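Local coordinates for protein putative PTS system, cellobiose-specific IIA component (Streptococcus mutans, PDB 3L8R) that probably relays a phosphoryl group from HPr toward the sugar-specific transporter as the IIA component of a cellobiose phosphotransferase system, working as a trimer, at residues S39-A44 with Q58-A63; G35-I40 with D65-A70. One frame throughout, in Å; residues are numbered along the deposited sequence.

Contact 1 (S39-A44 with Q58-A63)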
ATOM      1  N   SER A  39      13.253   6.216  -0.456  1.00 17.79           N
ATOM      2  CA  SER A  39      13.853   7.531  -0.294  1.00 18.50           C
ATOM      3  C   SER A  39      14.222   8.082  -1.653  1.00 18.27           C
ATOM      4  O   SER A  39      14.200   9.292  -1.859  1.00 19.18           O
ATOM      5  CB  SER A  39      15.064   7.504   0.633  1.00 19.14           C
ATOM      6  OG  SER A  39      16.186   6.921  -0.014  1.00 22.89           O
ATOM      7  N   ILE A  40      14.529   7.208  -2.600  1.00 17.27           N
ATOM      8  CA  ILE A  40      14.907   7.718  -3.894  1.00 17.32           C
ATOM      9  C   ILE A  40      13.686   8.250  -4.598  1.00 17.76           C
ATOM     10  O   ILE A  40      13.752   9.285  -5.320  1.00 18.33           O
ATOM     11  CB  ILE A  40      15.669   6.708  -4.774  1.00 16.77           C
ATOM     12  CG1 ILE A  40      16.997   6.317  -4.134  1.00 14.16           C
ATOM     13  CG2 ILE A  40      16.001   7.351  -6.098  1.00 19.70           C
ATOM     14  CD1 ILE A  40      17.418   4.924  -4.506  1.00 11.89           C
ATOM     15  N   VAL A  41      12.560   7.575  -4.387  1.00 16.42           N
ATOM     16  CA  VAL A  41      11.353   8.070  -5.020  1.00 16.00           C
ATOM     17  C   VAL A  41      11.061   9.473  -4.510  1.00 16.60           C
ATOM     18  O   VAL A  41      10.662  10.350  -5.292  1.00 16.46           O
ATOM     19  CB  VAL A  41      10.141   7.162  -4.802  1.00 15.34           C
ATOM     20  CG1 VAL A  41       8.888   7.880  -5.296  1.00 14.43           C
ATOM     21  CG2 VAL A  41      10.337   5.847  -5.518  1.00 14.45           C
ATOM     22  N   HIS A  42      11.249   9.678  -3.199  1.00 17.09           N
ATOM     23  CA  HIS A  42      11.060  10.999  -2.604  1.00 18.16           C
ATOM     24  C   HIS A  42      12.032  12.030  -3.166  1.00 18.68           C
ATOM     25  O   HIS A  42      11.646  13.134  -3.462  1.00 19.10           O
ATOM     26  CB  HIS A  42      11.135  10.960  -1.088  1.00 18.17           C
ATOM     27  CG  HIS A  42       9.851  10.562  -0.454  1.00 17.08           C
ATOM     28  ND1 HIS A  42       8.757  11.402  -0.420  1.00 16.60           N
ATOM     29  CD2 HIS A  42       9.470   9.406   0.143  1.00 14.34           C
ATOM     30  CE1 HIS A  42       7.755  10.784   0.187  1.00 17.90           C
ATOM     31  NE2 HIS A  42       8.162   9.571   0.538  1.00 16.54           N
ATOM     32  N   GLU A  43      13.272  11.641  -3.387  1.00 20.30           N
ATOM     33  CA  GLU A  43      14.186  12.457  -4.206  1.00 21.39           C
ATOM     34  C   GLU A  43      13.507  12.851  -5.517  1.00 21.20           C
ATOM     35  O   GLU A  43      13.376  14.047  -5.801  1.00 21.19           O
ATOM     36  CB  GLU A  43      15.522  11.750  -4.449  1.00 21.33           C
ATOM     37  CG  GLU A  43      16.300  11.433  -3.187  1.00 23.01           C
ATOM     38  CD  GLU A  43      17.763  11.151  -3.470  1.00 27.45           C
ATOM     39  OE1 GLU A  43      18.182   9.988  -3.572  1.00 25.01           O
ATOM     40  OE2 GLU A  43      18.514  12.134  -3.600  1.00 35.37           O
ATOM     41  N   ALA A  44      12.981  11.885  -6.266  1.00 21.14           N
ATOM     42  CA  ALA A  44      12.286  12.263  -7.492  1.00 21.83           C
ATOM     43  C   ALA A  44      11.171  13.271  -7.201  1.00 23.21           C
ATOM     44  O   ALA A  44      10.983  14.207  -7.985  1.00 23.78           O
ATOM     45  CB  ALA A  44      11.767  11.072  -8.248  1.00 21.81           C
ATOM     46  N   GLN A  58      15.234  10.235 -13.863  1.00 30.68           N
ATOM     47  CA  GLN A  58      16.418   9.402 -13.562  1.00 30.46           C
ATOM     48  C   GLN A  58      16.295   8.749 -12.208  1.00 29.45           C
ATOM     49  O   GLN A  58      16.560   7.555 -12.071  1.00 29.73           O
ATOM     50  CB  GLN A  58      17.731  10.224 -13.605  1.00 30.86           C
ATOM     51  CG  GLN A  58      18.298  10.443 -14.998  1.00 32.16           C
ATOM     52  CD  GLN A  58      19.254  11.627 -15.086  1.00 36.51           C
ATOM     53  OE1 GLN A  58      19.488  12.334 -14.081  1.00 38.06           O
ATOM     54  NE2 GLN A  58      19.832  11.855 -16.297  1.00 34.33           N
ATOM     55  N   LYS A  59      15.903   9.533 -11.210  1.00 27.90           N
ATOM     56  CA  LYS A  59      15.709   9.017  -9.868  1.00 27.23           C
ATOM     57  C   LYS A  59      14.611   7.955  -9.810  1.00 26.68           C
ATOM     58  O   LYS A  59      14.765   6.917  -9.130  1.00 25.90           O
ATOM     59  CB  LYS A  59      15.428  10.167  -8.911  1.00 28.17           C
ATOM     60  CG  LYS A  59      16.636  10.614  -8.025  1.00 30.32           C
ATOM     61  CD  LYS A  59      18.005  10.679  -8.752  1.00 31.68           C
ATOM     62  CE  LYS A  59      19.072  11.240  -7.819  1.00 31.94           C
ATOM     63  NZ  LYS A  59      19.615  10.230  -6.866  1.00 30.90           N
ATOM     64  N   LEU A  60      13.518   8.179 -10.543  1.00 25.81           N
ATOM     65  CA  LEU A  60      12.519   7.097 -10.722  1.00 26.32           C
ATOM     66  C   LEU A  60      13.082   5.807 -11.298  1.00 26.50           C
ATOM     67  O   LEU A  60      12.598   4.744 -10.985  1.00 27.75           O
ATOM     68  CB  LEU A  60      11.261   7.548 -11.478  1.00 25.41           C
ATOM     69  CG  LEU A  60      10.438   8.547 -10.668  1.00 26.14           C
ATOM     70  CD1 LEU A  60       9.377   9.267 -11.486  1.00 25.77           C
ATOM     71  CD2 LEU A  60       9.818   7.870  -9.421  1.00 27.24           C
ATOM     72  N   GLN A  61      14.120   5.882 -12.107  1.00 27.49           N
ATOM     73  CA  GLN A  61      14.754   4.661 -12.616  1.00 28.94           C
ATOM     74  C   GLN A  61      15.719   4.016 -11.594  1.00 28.92           C
ATOM     75  O   GLN A  61      15.845   2.773 -11.520  1.00 29.27           O
ATOM     76  CB  GLN A  61      15.460   4.911 -13.968  1.00 29.38           C
ATOM     77  CG  GLN A  61      15.746   3.621 -14.713  1.00 34.90           C
ATOM     78  CD  GLN A  61      16.799   3.734 -15.836  1.00 42.56           C
ATOM     79  OE1 GLN A  61      17.134   2.725 -16.481  1.00 45.62           O
ATOM     80  NE2 GLN A  61      17.320   4.948 -16.074  1.00 44.18           N
ATOM     81  N   GLU A  62      16.417   4.834 -10.814  1.00 28.48           N
ATOM     82  CA  GLU A  62      17.257   4.267  -9.771  1.00 28.63           C
ATOM     83  C   GLU A  62      16.412   3.574  -8.747  1.00 27.61           C
ATOM     84  O   GLU A  62      16.777   2.512  -8.272  1.00 27.59           O
ATOM     85  CB  GLU A  62      17.951   5.348  -8.991  1.00 29.41           C
ATOM     86  CG  GLU A  62      19.207   5.801  -9.509  1.00 30.84           C
ATOM     87  CD  GLU A  62      19.584   7.058  -8.801  1.00 35.71           C
ATOM     88  OE1 GLU A  62      19.656   7.028  -7.524  1.00 36.10           O
ATOM     89  OE2 GLU A  62      19.793   8.059  -9.532  1.00 35.80           O
ATOM     90  N   ALA A  63      15.325   4.235  -8.352  1.00 26.93           N
ATOM     91  CA  ALA A  63      14.387   3.681  -7.379  1.00 26.33           C
ATOM     92  C   ALA A  63      13.991   2.313  -7.874  1.00 25.80           C
ATOM     93  O   ALA A  63      14.053   1.335  -7.141  1.00 25.97           O
ATOM     94  CB  ALA A  63      13.138   4.589  -7.212  1.00 25.53           C
TER
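An antiparallel pair of helices, 20-49 and 53-82 of the three-helix subunit of a lactose/cellobiose-type IIA protein, meets here through I40, V41, E43 and A44 on one side and K59, L60, E62 and A63 on the other. The local axes come within 8.1 Å of each other at 171°, a close, almost straight antiparallel approach consistent with the small A44 and A63 at the interface. I40 faces helix 53-82 with CG2 anti to its own backbone N (chi1 -63° for CG1), and this methyl lies against the backbone of the partner, 3.3 Å from K59 O. That carbonyl oxygen keeps its helical bond from A63 N, and the methyl packs against it. The side chains of I40 and K59 cross at about a right angle, and I40 CB rests on A63 CB. On the inner side V41 CG2 packs against the same A63 CB at 3.5 Å, while A44 CB settles on L60 CG at 3.7 Å and also touches K59 CB. V41 and L60 reach further, to L106 and R107 and to A110 respectively on helix 91-118, so the apolar layer continues into the third helix. The outer edge is polar. K59 CG touches I40 CG2 and E43 CB; beyond it, bends at chi2 (42°) and chi4 turn first CD and then NZ, and the ammonium group ends near two carboxylates, those of E43 and E62. E62, one turn along the same helix, forms a salt bridge with it, although both hydrogen bonds are weak. The positive charge probably eases the repulsion between the two glutamates, whose OE1 atoms are 5.2 Å apart. Across the helices the bridge is long, K59 NZ standing 3.6 Å from E43 OE1.

Contact 2 (G35-I40 with D65-A70)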
ATOM      1  N   GLY A  35      13.197   0.389   1.410  1.00 17.58           N
ATOM      2  CA  GLY A  35      13.389   1.648   2.172  1.00 18.21           C
ATOM      3  C   GLY A  35      14.239   2.613   1.347  1.00 19.78           C
ATOM      4  O   GLY A  35      13.908   3.786   1.159  1.00 21.29           O
ATOM      5  N   ASN A  36      15.339   2.111   0.809  1.00 20.46           N
ATOM      6  CA  ASN A  36      16.190   2.918  -0.029  1.00 21.05           C
ATOM      7  C   ASN A  36      15.443   3.401  -1.266  1.00 21.04           C
ATOM      8  O   ASN A  36      15.525   4.590  -1.631  1.00 21.32           O
ATOM      9  CB  ASN A  36      17.408   2.127  -0.449  1.00 21.54           C
ATOM     10  CG  ASN A  36      18.475   3.003  -1.076  1.00 23.98           C
ATOM     11  OD1 ASN A  36      19.203   2.574  -1.968  1.00 27.16           O
ATOM     12  ND2 ASN A  36      18.585   4.224  -0.603  1.00 25.64           N
ATOM     13  N   ALA A  37      14.693   2.495  -1.903  1.00 19.89           N
ATOM     14  CA  ALA A  37      13.979   2.868  -3.127  1.00 17.98           C
ATOM     15  C   ALA A  37      12.956   3.898  -2.763  1.00 17.47           C
ATOM     16  O   ALA A  37      12.742   4.845  -3.517  1.00 17.53           O
ATOM     17  CB  ALA A  37      13.335   1.647  -3.821  1.00 17.70           C
ATOM     18  N   ARG A  38      12.353   3.777  -1.578  1.00 16.60           N
ATOM     19  CA  ARG A  38      11.414   4.812  -1.196  1.00 16.06           C
ATOM     20  C   ARG A  38      12.060   6.157  -1.034  1.00 17.01           C
ATOM     21  O   ARG A  38      11.469   7.173  -1.401  1.00 18.02           O
ATOM     22  CB  ARG A  38      10.617   4.479   0.053  1.00 15.55           C
ATOM     23  CG  ARG A  38       9.275   5.192   0.054  1.00 13.45           C
ATOM     24  CD  ARG A  38       8.609   5.043   1.451  1.00 13.10           C
ATOM     25  NE  ARG A  38       7.179   5.299   1.420  1.00  9.51           N
ATOM     26  CZ  ARG A  38       6.237   4.375   1.243  1.00  7.66           C
ATOM     27  NH1 ARG A  38       6.516   3.084   1.113  1.00  2.42           N
ATOM     28  NH2 ARG A  38       4.989   4.767   1.258  1.00  7.70           N
ATOM     29  N   SER A  39      13.253   6.216  -0.456  1.00 17.79           N
ATOM     30  CA  SER A  39      13.853   7.531  -0.294  1.00 18.50           C
ATOM     31  C   SER A  39      14.222   8.082  -1.653  1.00 18.27           C
ATOM     32  O   SER A  39      14.200   9.292  -1.859  1.00 19.18           O
ATOM     33  CB  SER A  39      15.064   7.504   0.633  1.00 19.14           C
ATOM     34  OG  SER A  39      16.186   6.921  -0.014  1.00 22.89           O
ATOM     35  N   ILE A  40      14.529   7.208  -2.600  1.00 17.27           N
ATOM     36  CA  ILE A  40      14.907   7.718  -3.894  1.00 17.32           C
ATOM     37  C   ILE A  40      13.686   8.250  -4.598  1.00 17.76           C
ATOM     38  O   ILE A  40      13.752   9.285  -5.320  1.00 18.33           O
ATOM     39  CB  ILE A  40      15.669   6.708  -4.774  1.00 16.77           C
ATOM     40  CG1 ILE A  40      16.997   6.317  -4.134  1.00 14.16           C
ATOM     41  CG2 ILE A  40      16.001   7.351  -6.098  1.00 19.70           C
ATOM     42  CD1 ILE A  40      17.418   4.924  -4.506  1.00 11.89           C
ATOM     43  N   ASP A  65      15.776   0.394  -9.969  1.00 25.83           N
ATOM     44  CA  ASP A  65      16.915  -0.493  -9.813  1.00 25.31           C
ATOM     45  C   ASP A  65      16.940  -1.117  -8.433  1.00 24.61           C
ATOM     46  O   ASP A  65      17.195  -2.319  -8.308  1.00 24.53           O
ATOM     47  CB  ASP A  65      18.249   0.221 -10.026  1.00 25.18           C
ATOM     48  CG  ASP A  65      18.469   0.640 -11.455  1.00 27.63           C
ATOM     49  OD1 ASP A  65      17.877  -0.011 -12.372  1.00 26.55           O
ATOM     50  OD2 ASP A  65      19.224   1.647 -11.634  1.00 27.46           O
ATOM     51  N   GLU A  66      16.710  -0.303  -7.407  1.00 23.21           N
ATOM     52  CA  GLU A  66      16.696  -0.806  -6.041  1.00 23.19           C
ATOM     53  C   GLU A  66      15.464  -1.644  -5.708  1.00 22.86           C
ATOM     54  O   GLU A  66      15.574  -2.746  -5.115  1.00 22.47           O
ATOM     55  CB  GLU A  66      16.842   0.342  -5.058  1.00 22.92           C
ATOM     56  CG  GLU A  66      17.959   1.249  -5.438  1.00 23.41           C
ATOM     57  CD  GLU A  66      19.294   0.514  -5.636  1.00 23.14           C
ATOM     58  OE1 GLU A  66      19.487  -0.654  -5.200  1.00 21.25           O
ATOM     59  OE2 GLU A  66      20.167   1.145  -6.231  1.00 24.08           O
ATOM     60  N   LEU A  67      14.300  -1.129  -6.099  1.00 22.51           N
ATOM     61  CA  LEU A  67      13.059  -1.843  -5.862  1.00 22.55           C
ATOM     62  C   LEU A  67      13.155  -3.245  -6.413  1.00 22.29           C
ATOM     63  O   LEU A  67      12.791  -4.191  -5.730  1.00 22.78           O
ATOM     64  CB  LEU A  67      11.862  -1.119  -6.464  1.00 22.71           C
ATOM     65  CG  LEU A  67      10.860  -0.432  -5.549  1.00 23.24           C
ATOM     66  CD1 LEU A  67       9.539  -0.410  -6.308  1.00 20.89           C
ATOM     67  CD2 LEU A  67      10.706  -1.168  -4.199  1.00 20.19           C
ATOM     68  N   LEU A  68      13.669  -3.380  -7.625  1.00 22.00           N
ATOM     69  CA  LEU A  68      13.837  -4.700  -8.237  1.00 23.26           C
ATOM     70  C   LEU A  68      14.513  -5.730  -7.345  1.00 22.40           C
ATOM     71  O   LEU A  68      14.116  -6.912  -7.344  1.00 21.28           O
ATOM     72  CB  LEU A  68      14.607  -4.605  -9.556  1.00 24.57           C
ATOM     73  CG  LEU A  68      14.095  -5.652 -10.539  1.00 29.04           C
ATOM     74  CD1 LEU A  68      13.092  -4.952 -11.512  1.00 30.75           C
ATOM     75  CD2 LEU A  68      15.260  -6.431 -11.279  1.00 31.78           C
ATOM     76  N   LYS A  69      15.500  -5.291  -6.559  1.00 22.14           N
ATOM     77  CA  LYS A  69      16.176  -6.232  -5.659  1.00 22.87           C
ATOM     78  C   LYS A  69      15.187  -6.744  -4.636  1.00 23.28           C
ATOM     79  O   LYS A  69      15.202  -7.964  -4.294  1.00 23.42           O
ATOM     80  CB  LYS A  69      17.384  -5.623  -4.964  1.00 23.09           C
ATOM     81  CG  LYS A  69      18.453  -5.072  -5.899  1.00 23.19           C
ATOM     82  CD  LYS A  69      19.420  -4.192  -5.118  1.00 26.76           C
ATOM     83  CE  LYS A  69      20.586  -3.710  -6.033  1.00 27.88           C
ATOM     84  NZ  LYS A  69      21.554  -2.895  -5.240  1.00 30.00           N
ATOM     85  N   ALA A  70      14.319  -5.830  -4.178  1.00 22.75           N
ATOM     86  CA  ALA A  70      13.272  -6.157  -3.206  1.00 22.28           C
ATOM     87  C   ALA A  70      12.209  -7.042  -3.826  1.00 22.85           C
ATOM     88  O   ALA A  70      11.851  -8.078  -3.232  1.00 23.01           O
ATOM     89  CB  ALA A  70      12.685  -4.901  -2.565  1.00 21.16           C
TER
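With chi1 at -48° and chi2 at -54°, E66 is bent at chi2: CG lies anti to its carbonyl carbon and the bend turns CD aside, leaving the CH2 groups to meet N36, A37 and I40 on the opposing helix. CG does most of this work, touching I40 CD1 at 3.8 Å and N36 OD1 at 3.9 Å, while CB rests against A37 CB. The side chains of N36 and E66 cross obliquely, the amide plane turned 46° from the carboxylate. Deeper in, A37 CB fits against L67 CG at 3.7 Å and close to L67 N, which puts a small methyl group against the partner backbone in an antiparallel helix pair. L67 also packs on L100 and T103 of helix 91-118, so this pair belongs to the interior of the three-helix bundle. The carboxylate of E66 is held within its own helix: K69 NZ donates to the syn lone pair of OE1 at 3.0 Å. On the other helix N36 O receives both I40 N and S39 OG. No hydrogen bond or salt bridge spans the two segments; the E66 carboxylate and the S39 hydroxyl find partners on their own helices, and what joins the helices is van der Waals contact, with the aliphatic part of a glutamate serving as an apolar surface.

How the contacts relate
Contacts 1 and 2 are successive layers of one antiparallel interface between helices 20-49 and 53-82, their centres 8 Å apart. I40 takes part in both, and the layers also touch directly where A63 O of contact 1 lies 3.4 Å from A37 CB of contact 2. Both reach helix 91-118, which carries H95, the predicted phosphorylation site. Contact 2 is the nearer to the predicted magnesium site: the side chain of L67 is about 11 Å from that of D98. From the same stretch of helix 20-49, R38 and H42 reach E108 of a second subunit, linking the interface to the trimer.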